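Long-range contacts in carbohydrate esterase family 2 (CE2) (Chaetomium olivicolor, PDB 4XVH), which probably hydrolyses acetyl esters on xylan and related plant polysaccharides, using an SGNH-type esterase domain joined to a jelly-roll carbohydrate-binding domain: residues 30-35 / 94-99; 127-132 / 303-308; 197-202 / 244-249. All blocks are in the same frame, centred on the assembly; numbering follows the deposited sequence.

Contact 1 belongs to the N-terminal beta-sandwich, while contacts 2 and 3 lie in the SGNH hydrolase domain built round a parallel five-stranded sheet. Along the chain contact 1 closes before either of the others opens, and contact 3 is nested within the long stretch of chain that contact 2 closes. Centre to centre, contact 1 is about 35 Å from contact 2 and about 32 Å from contact 3; contacts 2 and 3 are about 35 Å apart, on opposite sides of the chain's centre. Contact 2 carries His306 of the ligand pocket, whereas contact 3 joins loops that lead into strands 207-211 and 250-254. Contact 1 thus builds the sandwich, and the others tie hydrolase loops.

Contact 1 (30-35 / 94-99)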
loop_
_atom_site.group_PDB
_atom_site.type_symbol
_atom_site.label_atom_id
_atom_site.label_comp_id
_atom_site.label_asym_id
_atom_site.label_seq_id
_atom_site.Cartn_x
_atom_site.Cartn_y
_atom_site.Cartn_z
ATOM N N SER A 30 9.515 -28.529 -6.474
ATOM C CA SER A 30 8.684 -27.945 -5.428
ATOM C C SER A 30 9.466 -27.038 -4.482
ATOM O O SER A 30 10.659 -27.261 -4.238
ATOM C CB SER A 30 8.006 -29.064 -4.619
ATOM O OG SER A 30 7.215 -28.510 -3.582
ATOM N N ALA A 31 8.776 -26.027 -3.952
ATOM C CA ALA A 31 9.308 -25.181 -2.880
ATOM C C ALA A 31 8.210 -24.903 -1.853
ATOM O O ALA A 31 7.021 -24.861 -2.188
ATOM C CB ALA A 31 9.872 -23.866 -3.441
ATOM N N THR A 32 8.612 -24.730 -0.599
ATOM C CA THR A 32 7.644 -24.414 0.451
ATOM C C THR A 32 8.087 -23.202 1.255
ATOM O O THR A 32 9.225 -23.132 1.731
ATOM C CB THR A 32 7.422 -25.604 1.416
ATOM O OG1 THR A 32 7.040 -26.769 0.673
ATOM C CG2 THR A 32 6.312 -25.271 2.416
ATOM N N ILE A 33 7.188 -22.227 1.364
ATOM C CA ILE A 33 7.401 -21.068 2.222
ATOM C C ILE A 33 6.824 -21.377 3.578
ATOM O O ILE A 33 5.628 -21.315 3.760
ATOM C CB ILE A 33 6.750 -19.815 1.654
ATOM C CG1 ILE A 33 7.226 -19.579 0.229
ATOM C CG2 ILE A 33 7.060 -18.621 2.537
ATOM C CD1 ILE A 33 6.370 -18.608 -0.528
ATOM N N GLY A 34 7.681 -21.751 4.523
ATOM C CA GLY A 34 7.208 -22.098 5.844
ATOM C C GLY A 34 6.499 -20.931 6.518
ATOM O O GLY A 34 6.797 -19.777 6.262
ATOM N N ILE A 35 5.556 -21.247 7.388
ATOM C CA ILE A 35 4.855 -20.239 8.160
ATOM C C ILE A 35 5.045 -20.532 9.637
ATOM O O ILE A 35 4.687 -21.602 10.116
ATOM C CB ILE A 35 3.360 -20.200 7.807
ATOM C CG1 ILE A 35 3.199 -19.663 6.374
ATOM C CG2 ILE A 35 2.570 -19.362 8.827
ATOM C CD1 ILE A 35 1.772 -19.431 5.946
ATOM N N ASN A 94 11.007 -20.772 7.637
ATOM C CA ASN A 94 12.040 -21.005 6.641
ATOM C C ASN A 94 11.505 -21.466 5.284
ATOM O O ASN A 94 10.463 -22.103 5.193
ATOM C CB ASN A 94 13.041 -22.006 7.176
ATOM C CG ASN A 94 13.827 -21.451 8.347
ATOM O OD1 ASN A 94 14.241 -20.290 8.339
ATOM N ND2 ASN A 94 14.085 -22.307 9.347
ATOM N N ILE A 95 12.236 -21.111 4.233
ATOM C CA ILE A 95 11.864 -21.474 2.884
ATOM C C ILE A 95 12.711 -22.632 2.413
ATOM O O ILE A 95 13.935 -22.588 2.532
ATOM C CB ILE A 95 12.017 -20.295 1.935
ATOM C CG1 ILE A 95 11.189 -19.122 2.485
ATOM C CG2 ILE A 95 11.610 -20.720 0.515
ATOM C CD1 ILE A 95 11.023 -17.936 1.556
ATOM N N THR A 96 12.058 -23.671 1.895
ATOM C CA THR A 96 12.763 -24.894 1.506
ATOM C C THR A 96 12.408 -25.283 0.071
ATOM O O THR A 96 11.412 -24.826 -0.458
ATOM C CB THR A 96 12.423 -26.065 2.435
ATOM O OG1 THR A 96 11.009 -26.289 2.403
ATOM C CG2 THR A 96 12.858 -25.773 3.865
ATOM N N THR A 97 13.247 -26.106 -0.548
ATOM C CA THR A 97 12.949 -26.663 -1.866
ATOM C C THR A 97 13.366 -28.121 -1.906
ATOM O O THR A 97 14.176 -28.551 -1.090
ATOM C CB THR A 97 13.663 -25.905 -3.007
ATOM O OG1 THR A 97 13.386 -26.560 -4.246
ATOM C CG2 THR A 97 15.169 -25.892 -2.800
ATOM N N ASP A 98 12.817 -28.880 -2.845
ATOM C CA ASP A 98 13.252 -30.258 -3.029
ATOM C C ASP A 98 14.485 -30.354 -3.931
ATOM O O ASP A 98 14.988 -31.439 -4.185
ATOM C CB ASP A 98 12.117 -31.114 -3.583
ATOM C CG ASP A 98 11.770 -30.782 -5.030
ATOM O OD1 ASP A 98 12.086 -29.679 -5.520
ATOM O OD2 ASP A 98 11.143 -31.639 -5.676
ATOM N N GLY A 99 14.972 -29.215 -4.410
ATOM C CA GLY A 99 16.183 -29.181 -5.217
ATOM C C GLY A 99 17.140 -28.191 -4.580
ATOM O O GLY A 99 17.597 -28.413 -3.459
#
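Ala31, Thr32 and Ile33 pair antiparallel with Thr97, Thr96 and Ile95, joining the two central strands of the four-stranded sheet in the N-terminal jelly-roll domain. The strand segments run at 169° to each other. Thr32 and Thr96 form a hydrogen-bonded pair: Thr32 N donates to Thr96 O at 2.8 Å, and Thr96 N returns a bond of 2.9 Å to Thr32 O. On the same face, Thr96 OG1 sits 3.8 Å from Thr32 CB, but the polar end of Thr32 turns to Ser65. The flanking pairs, Ala31 with Thr97 and Ile33 with Ile95, are non-hydrogen-bonded and occupy the other face. There the two isoleucines lie side by side and point the same way, CG2 of Ile33 meeting CD1 of Ile95 at 4.1 Å. Beyond them Gly34 N donates to Asn94 O.

Where the pairing ends, Ser30 O is gripped by two donors arriving from opposite faces of its carbonyl plane. One is Asp98 N, at 3.0 Å, and the other is the hydroxyl of Thr97, whose OG1 stands 2.8 Å from Ser30 O. That hydroxyl is anti to its own backbone N (chi1 176°), and it also accepts from Gly99 N, closing an ST turn just past the strand. The carboxylate of Asp98 completes the clasp: Ser30 N meets its OD1 at 3.0 Å, from 53° above the carboxylate plane, while Thr29 N supplies OD1 with a second bond.

The face of Ala31, Ile95 and Thr97 rests on Phe24 and Phe26 of strand 21-28, the opposing sheet of the sandwich. At the sheet's edges, strand 63-65 and the residues next to it, Thr62 and Thr66, bond to the far side of 31-35, and strand 14-15 flanks strand 88-97.

Contact 2 (127-132 / 303-308)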
loop_
_atom_site.group_PDB
_atom_site.type_symbol
_atom_site.label_atom_id
_atom_site.label_comp_id
_atom_site.label_asym_id
_atom_site.label_seq_id
_atom_site.Cartn_x
_atom_site.Cartn_y
_atom_site.Cartn_z
ATOM N N GLY A 127 -14.198 -6.834 -4.472
ATOM C CA GLY A 127 -15.577 -7.080 -4.068
ATOM C C GLY A 127 -16.560 -6.525 -5.092
ATOM O O GLY A 127 -16.245 -5.586 -5.809
ATOM N N THR A 128 -17.741 -7.127 -5.174
ATOM C CA THR A 128 -18.824 -6.605 -5.993
ATOM C C THR A 128 -19.769 -5.847 -5.060
ATOM O O THR A 128 -20.325 -6.462 -4.154
ATOM C CB THR A 128 -19.611 -7.743 -6.693
ATOM O OG1 THR A 128 -18.712 -8.636 -7.368
ATOM C CG2 THR A 128 -20.639 -7.175 -7.674
ATOM N N PHE A 129 -19.933 -4.537 -5.229
ATOM C CA PHE A 129 -20.852 -3.818 -4.337
ATOM C C PHE A 129 -22.267 -4.374 -4.515
ATOM O O PHE A 129 -22.663 -4.665 -5.627
ATOM C CB PHE A 129 -20.834 -2.310 -4.602
ATOM C CG PHE A 129 -21.680 -1.519 -3.639
ATOM C CD1 PHE A 129 -23.034 -1.344 -3.866
ATOM C CD2 PHE A 129 -21.112 -0.958 -2.505
ATOM C CE1 PHE A 129 -23.805 -0.631 -2.982
ATOM C CE2 PHE A 129 -21.881 -0.244 -1.615
ATOM C CZ PHE A 129 -23.229 -0.082 -1.852
ATOM N N PRO A 130 -23.017 -4.559 -3.415
ATOM C CA PRO A 130 -22.634 -4.341 -2.017
ATOM C C PRO A 130 -21.951 -5.584 -1.440
ATOM O O PRO A 130 -22.371 -6.690 -1.783
ATOM C CB PRO A 130 -23.980 -4.079 -1.322
ATOM C CG PRO A 130 -24.943 -4.876 -2.115
ATOM C CD PRO A 130 -24.466 -4.787 -3.549
ATOM N N CYS A 131 -20.940 -5.411 -0.592
ATOM C CA CYS A 131 -20.239 -6.551 -0.012
ATOM C C CYS A 131 -19.545 -6.154 1.282
ATOM O O CYS A 131 -19.207 -4.979 1.483
ATOM C CB CYS A 131 -19.220 -7.139 -1.003
ATOM S SG CYS A 131 -18.080 -5.885 -1.741
ATOM N N THR A 132 -19.356 -7.131 2.170
ATOM C CA THR A 132 -18.536 -6.920 3.363
ATOM C C THR A 132 -17.064 -7.168 3.052
ATOM O O THR A 132 -16.696 -8.208 2.503
ATOM C CB THR A 132 -19.003 -7.831 4.517
ATOM O OG1 THR A 132 -20.322 -7.424 4.899
ATOM C CG2 THR A 132 -18.081 -7.704 5.703
ATOM N N CYS A 303 -16.351 -2.957 -2.225
ATOM C CA CYS A 303 -17.064 -2.948 -0.933
ATOM C C CYS A 303 -17.014 -1.552 -0.337
ATOM O O CYS A 303 -15.956 -0.900 -0.353
ATOM C CB CYS A 303 -16.457 -3.947 0.055
ATOM S SG CYS A 303 -16.328 -5.582 -0.644
ATOM N N ASP A 304 -18.152 -1.109 0.205
ATOM C CA ASP A 304 -18.207 0.156 0.955
ATOM C C ASP A 304 -17.736 1.328 0.096
ATOM O O ASP A 304 -17.002 2.211 0.563
ATOM C CB ASP A 304 -17.382 0.030 2.247
ATOM C CG ASP A 304 -17.970 -1.014 3.203
ATOM O OD1 ASP A 304 -19.210 -0.990 3.391
ATOM O OD2 ASP A 304 -17.209 -1.863 3.738
ATOM N N TYR A 305 -18.165 1.319 -1.171
ATOM C CA TYR A 305 -17.834 2.378 -2.140
ATOM C C TYR A 305 -16.348 2.601 -2.391
ATOM O O TYR A 305 -15.954 3.706 -2.795
ATOM C CB TYR A 305 -18.479 3.707 -1.715
ATOM C CG TYR A 305 -19.955 3.536 -1.470
ATOM C CD1 TYR A 305 -20.859 3.586 -2.518
ATOM C CD2 TYR A 305 -20.444 3.261 -0.198
ATOM C CE1 TYR A 305 -22.216 3.394 -2.300
ATOM C CE2 TYR A 305 -21.799 3.072 0.020
ATOM C CZ TYR A 305 -22.670 3.137 -1.040
ATOM O OH TYR A 305 -24.019 2.945 -0.840
ATOM N N HIS A 306 -15.518 1.576 -2.191
ATOM C CA HIS A 306 -14.094 1.753 -2.491
ATOM C C HIS A 306 -13.836 1.525 -3.966
ATOM O O HIS A 306 -14.657 0.917 -4.655
ATOM C CB HIS A 306 -13.211 0.836 -1.633
ATOM C CG HIS A 306 -13.035 1.353 -0.244
ATOM N ND1 HIS A 306 -14.090 1.444 0.636
ATOM C CD2 HIS A 306 -11.965 1.911 0.380
ATOM C CE1 HIS A 306 -13.661 1.972 1.771
ATOM N NE2 HIS A 306 -12.380 2.276 1.633
ATOM N N PRO A 307 -12.709 2.064 -4.469
ATOM C CA PRO A 307 -12.449 1.900 -5.908
ATOM C C PRO A 307 -12.302 0.428 -6.325
ATOM O O PRO A 307 -11.702 -0.389 -5.597
ATOM C CB PRO A 307 -11.141 2.684 -6.115
ATOM C CG PRO A 307 -11.174 3.783 -5.005
ATOM C CD PRO A 307 -11.774 3.027 -3.831
ATOM N N ASN A 308 -12.868 0.092 -7.479
ATOM C CA ASN A 308 -12.743 -1.268 -8.003
ATOM C C ASN A 308 -11.490 -1.385 -8.867
ATOM O O ASN A 308 -10.679 -0.469 -8.898
ATOM C CB ASN A 308 -13.999 -1.677 -8.786
ATOM C CG ASN A 308 -14.262 -0.814 -10.005
ATOM O OD1 ASN A 308 -13.410 -0.039 -10.453
ATOM N ND2 ASN A 308 -15.452 -0.992 -10.590
HETATM O O HOH W 1 -20.462 -2.706 0.431
#
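Phe129 lays the CE2-CZ side of its ring over one face of Tyr305, with CE2 3.5 Å above the tyrosine plane and displaced toward the rim. The ring planes meet at 44°, so the pair is neither a stack nor edge-to-face. CZ of Phe129 comes to 3.4 Å from CZ of Tyr305. CG of Phe129 is anti to the backbone N (chi1 -175°), and from there the ring extends to the other loop; Pro130, which follows through a cis peptide bond, sets its CB against one face of the phenyl ring. An alanine in place of Phe129 takes away the cover that CE2 and CZ give one face of Tyr305 and would probably let the tyrosine ring turn more freely.

Beside the rings, the disulfide between Cys131 SG and Cys303 SG locks the loops covalently, with a left-handed chi3 of -111°. A water adds a second bridge, accepting from Cys131 N at 2.9 Å and from Asp304 N at 2.8 Å. Asp304 and Tyr305 both take positive phi values, a tight turn closed by the hydrogen bond from His306 N to Cys303 O, 3.1 Å. The imidazole then directs ND1 to two main-chain carbonyls through weak bonds, 3.2 Å to Cys303 O and 3.0 Å to Asp304 O, while NE2 bonds to Ser118 OG. This is consistent with a Ser-His dyad of the SGNH fold whose histidine is oriented by carbonyls, as described for some CE2 enzymes; OD2 of Asp304 is hydrogen-bonded to Tyr123 OH instead. Ser118 and His306 both line the pocket that holds the bound polyether.

The 127-132 loop lies between helices 118-121 and 144-151. The partner loop follows strand 289-292, and Asn308 ends it as N-cap of helix 309-327, its OD1 taking Thr311 N.

Contact 3 (197-202 / 244-249); sequences YPFPRS and KHYPRA
The Phe199 ring is sandwiched between His245 on one face and Tyr197 on the other, with Tyr246 at its edge. The imidazole stacks face to face, its plane within 4° of the phenyl plane, and CD2 of His245 lies 3.4 Å above the centre of the Phe199 ring. Phe199 CD2 in turn covers the middle of the imidazole, so each ring is centred on an atom of the other. On the opposite face Tyr197 comes edge first, its CD2 3.5 Å above the middle of the phenyl ring. Tyr246 makes an offset edge-to-face contact in which Phe199 contributes the edge; the planes are at 65°. The tightest touch here is between Phe199 CD1 and Tyr246 OH, 3.2 Å.

This aromatic cluster sits at the end of the SGNH domain where strands of the parallel sheet begin. Segment 197-202 leads into strand 207-211, and segment 244-249 connects helix 228-243 to strand 250-254, the last leg of a beta-alpha-beta crossover. A type I turn from Tyr246 to Ala249, closed by Ala249 N to Tyr246 O, makes that connection. Tyr197, beside the cluster, makes a cation-pi contact with Arg7 of the N-terminal region.

A water bridges the two phenols by hydrogen bonds, 2.8 Å to Tyr197 OH and 2.6 Å to Tyr246 OH; it lies in the plane of the Tyr246 ring and donates to Pro200 O at 2.9 Å. At the surface two like charges converge, with Arg201 NH2 3.2 Å from Arg248 NH2 and the guanidinium planes 24° apart. Both arginines also touch crystal neighbours, so their approach may owe something to the lattice, and it is likely to cost some repulsion.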
loop_
_atom_site.group_PDB
_atom_site.type_symbol
_atom_site.label_atom_id
_atom_site.label_comp_id
_atom_site.label_asym_id
_atom_site.label_seq_id
_atom_site.Cartn_x
_atom_site.Cartn_y
_atom_site.Cartn_z
ATOM N N TYR A 197 11.249 1.515 12.774
ATOM C CA TYR A 197 11.878 1.424 11.441
ATOM C C TYR A 197 13.173 2.237 11.392
ATOM O O TYR A 197 13.146 3.447 11.582
ATOM C CB TYR A 197 10.927 1.908 10.331
ATOM C CG TYR A 197 11.461 1.671 8.911
ATOM C CD1 TYR A 197 11.841 0.385 8.473
ATOM C CD2 TYR A 197 11.568 2.721 8.013
ATOM C CE1 TYR A 197 12.321 0.173 7.176
ATOM C CE2 TYR A 197 12.034 2.525 6.715
ATOM C CZ TYR A 197 12.418 1.251 6.307
ATOM O OH TYR A 197 12.901 1.085 5.032
ATOM N N PRO A 198 14.312 1.581 11.106
ATOM C CA PRO A 198 15.568 2.335 11.170
ATOM C C PRO A 198 15.878 3.123 9.890
ATOM O O PRO A 198 16.922 3.753 9.840
ATOM C CB PRO A 198 16.620 1.246 11.416
ATOM C CG PRO A 198 16.077 0.021 10.832
ATOM C CD PRO A 198 14.536 0.151 10.832
ATOM N N PHE A 199 14.995 3.102 8.892
ATOM C CA PHE A 199 15.314 3.766 7.618
ATOM C C PHE A 199 16.704 3.334 7.072
ATOM O O PHE A 199 17.621 4.164 6.899
ATOM C CB PHE A 199 15.208 5.279 7.805
ATOM C CG PHE A 199 13.774 5.736 7.941
ATOM C CD1 PHE A 199 12.990 5.906 6.803
ATOM C CD2 PHE A 199 13.198 5.916 9.191
ATOM C CE1 PHE A 199 11.640 6.270 6.897
ATOM C CE2 PHE A 199 11.846 6.299 9.311
ATOM C CZ PHE A 199 11.063 6.470 8.156
ATOM N N PRO A 200 16.872 2.020 6.826
ATOM C CA PRO A 200 18.164 1.542 6.319
ATOM C C PRO A 200 18.431 2.125 4.943
ATOM O O PRO A 200 17.492 2.314 4.145
ATOM C CB PRO A 200 17.980 0.025 6.232
ATOM C CG PRO A 200 16.490 -0.113 6.001
ATOM C CD PRO A 200 15.894 0.925 6.905
ATOM N N ARG A 201 19.695 2.382 4.671
ATOM C CA ARG A 201 20.094 3.059 3.447
ATOM C C ARG A 201 19.985 2.134 2.236
ATOM O O ARG A 201 20.138 2.564 1.087
ATOM C CB ARG A 201 21.533 3.594 3.627
ATOM C CG ARG A 201 22.003 4.557 2.529
ATOM C CD ARG A 201 20.951 5.615 2.278
ATOM N NE ARG A 201 21.325 6.600 1.259
ATOM C CZ ARG A 201 21.237 6.379 -0.047
ATOM N NH1 ARG A 201 20.854 5.179 -0.500
ATOM N NH2 ARG A 201 21.565 7.344 -0.908
ATOM N N SER A 202 19.736 0.850 2.492
ATOM C CA SER A 202 19.448 -0.103 1.417
ATOM C C SER A 202 18.129 0.238 0.720
ATOM O O SER A 202 17.880 -0.185 -0.437
ATOM C CB SER A 202 19.408 -1.545 1.960
ATOM O OG SER A 202 18.530 -1.703 3.081
ATOM N N LYS A 244 13.635 14.160 5.905
ATOM C CA LYS A 244 14.739 13.923 6.841
ATOM C C LYS A 244 15.484 12.638 6.450
ATOM O O LYS A 244 16.707 12.535 6.605
ATOM C CB LYS A 244 14.225 13.823 8.282
ATOM C CG LYS A 244 13.839 15.164 8.894
ATOM C CD LYS A 244 13.452 15.029 10.382
ATOM C CE LYS A 244 13.611 16.366 11.147
ATOM N NZ LYS A 244 12.370 16.857 11.842
ATOM N N HIS A 245 14.739 11.658 5.926
ATOM C CA HIS A 245 15.348 10.382 5.556
ATOM C C HIS A 245 15.651 10.268 4.069
ATOM O O HIS A 245 16.656 9.695 3.677
ATOM C CB HIS A 245 14.441 9.233 5.981
ATOM C CG HIS A 245 14.101 9.254 7.439
ATOM N ND1 HIS A 245 15.042 9.028 8.424
ATOM C CD2 HIS A 245 12.934 9.500 8.080
ATOM C CE1 HIS A 245 14.464 9.115 9.607
ATOM N NE2 HIS A 245 13.186 9.403 9.429
ATOM N N TYR A 246 14.755 10.802 3.244
ATOM C CA TYR A 246 14.880 10.686 1.803
ATOM C C TYR A 246 14.874 12.074 1.163
ATOM O O TYR A 246 13.927 12.448 0.479
ATOM C CB TYR A 246 13.735 9.833 1.230
ATOM C CG TYR A 246 13.510 8.501 1.926
ATOM C CD1 TYR A 246 14.578 7.664 2.267
ATOM C CD2 TYR A 246 12.223 8.066 2.218
ATOM C CE1 TYR A 246 14.352 6.424 2.902
ATOM C CE2 TYR A 246 11.994 6.853 2.855
ATOM C CZ TYR A 246 13.062 6.035 3.187
ATOM O OH TYR A 246 12.806 4.818 3.801
ATOM N N PRO A 247 15.928 12.848 1.402
ATOM C CA PRO A 247 15.920 14.253 0.971
ATOM C C PRO A 247 15.809 14.451 -0.540
ATOM O O PRO A 247 15.373 15.515 -0.979
ATOM C CB PRO A 247 17.270 14.782 1.465
ATOM C CG PRO A 247 18.113 13.578 1.593
ATOM C CD PRO A 247 17.216 12.442 1.976
ATOM N N ARG A 248 16.224 13.465 -1.322
ATOM C CA ARG A 248 16.215 13.631 -2.775
ATOM C C ARG A 248 14.921 13.103 -3.410
ATOM O O ARG A 248 14.753 13.178 -4.612
ATOM C CB ARG A 248 17.409 12.909 -3.404
ATOM C CG ARG A 248 18.796 13.452 -3.015
ATOM C CD ARG A 248 19.912 12.486 -3.483
ATOM N NE ARG A 248 19.866 11.178 -2.806
ATOM C CZ ARG A 248 19.333 10.056 -3.309
ATOM N NH1 ARG A 248 18.772 10.043 -4.522
ATOM N NH2 ARG A 248 19.353 8.934 -2.589
ATOM N N ALA A 249 14.017 12.534 -2.630
ATOM C CA ALA A 249 12.840 11.923 -3.264
ATOM C C ALA A 249 11.904 12.974 -3.838
ATOM O O ALA A 249 11.800 14.075 -3.284
ATOM C CB ALA A 249 12.072 11.062 -2.256
HETATM O O HOH W 2 14.702 3.158 4.513
#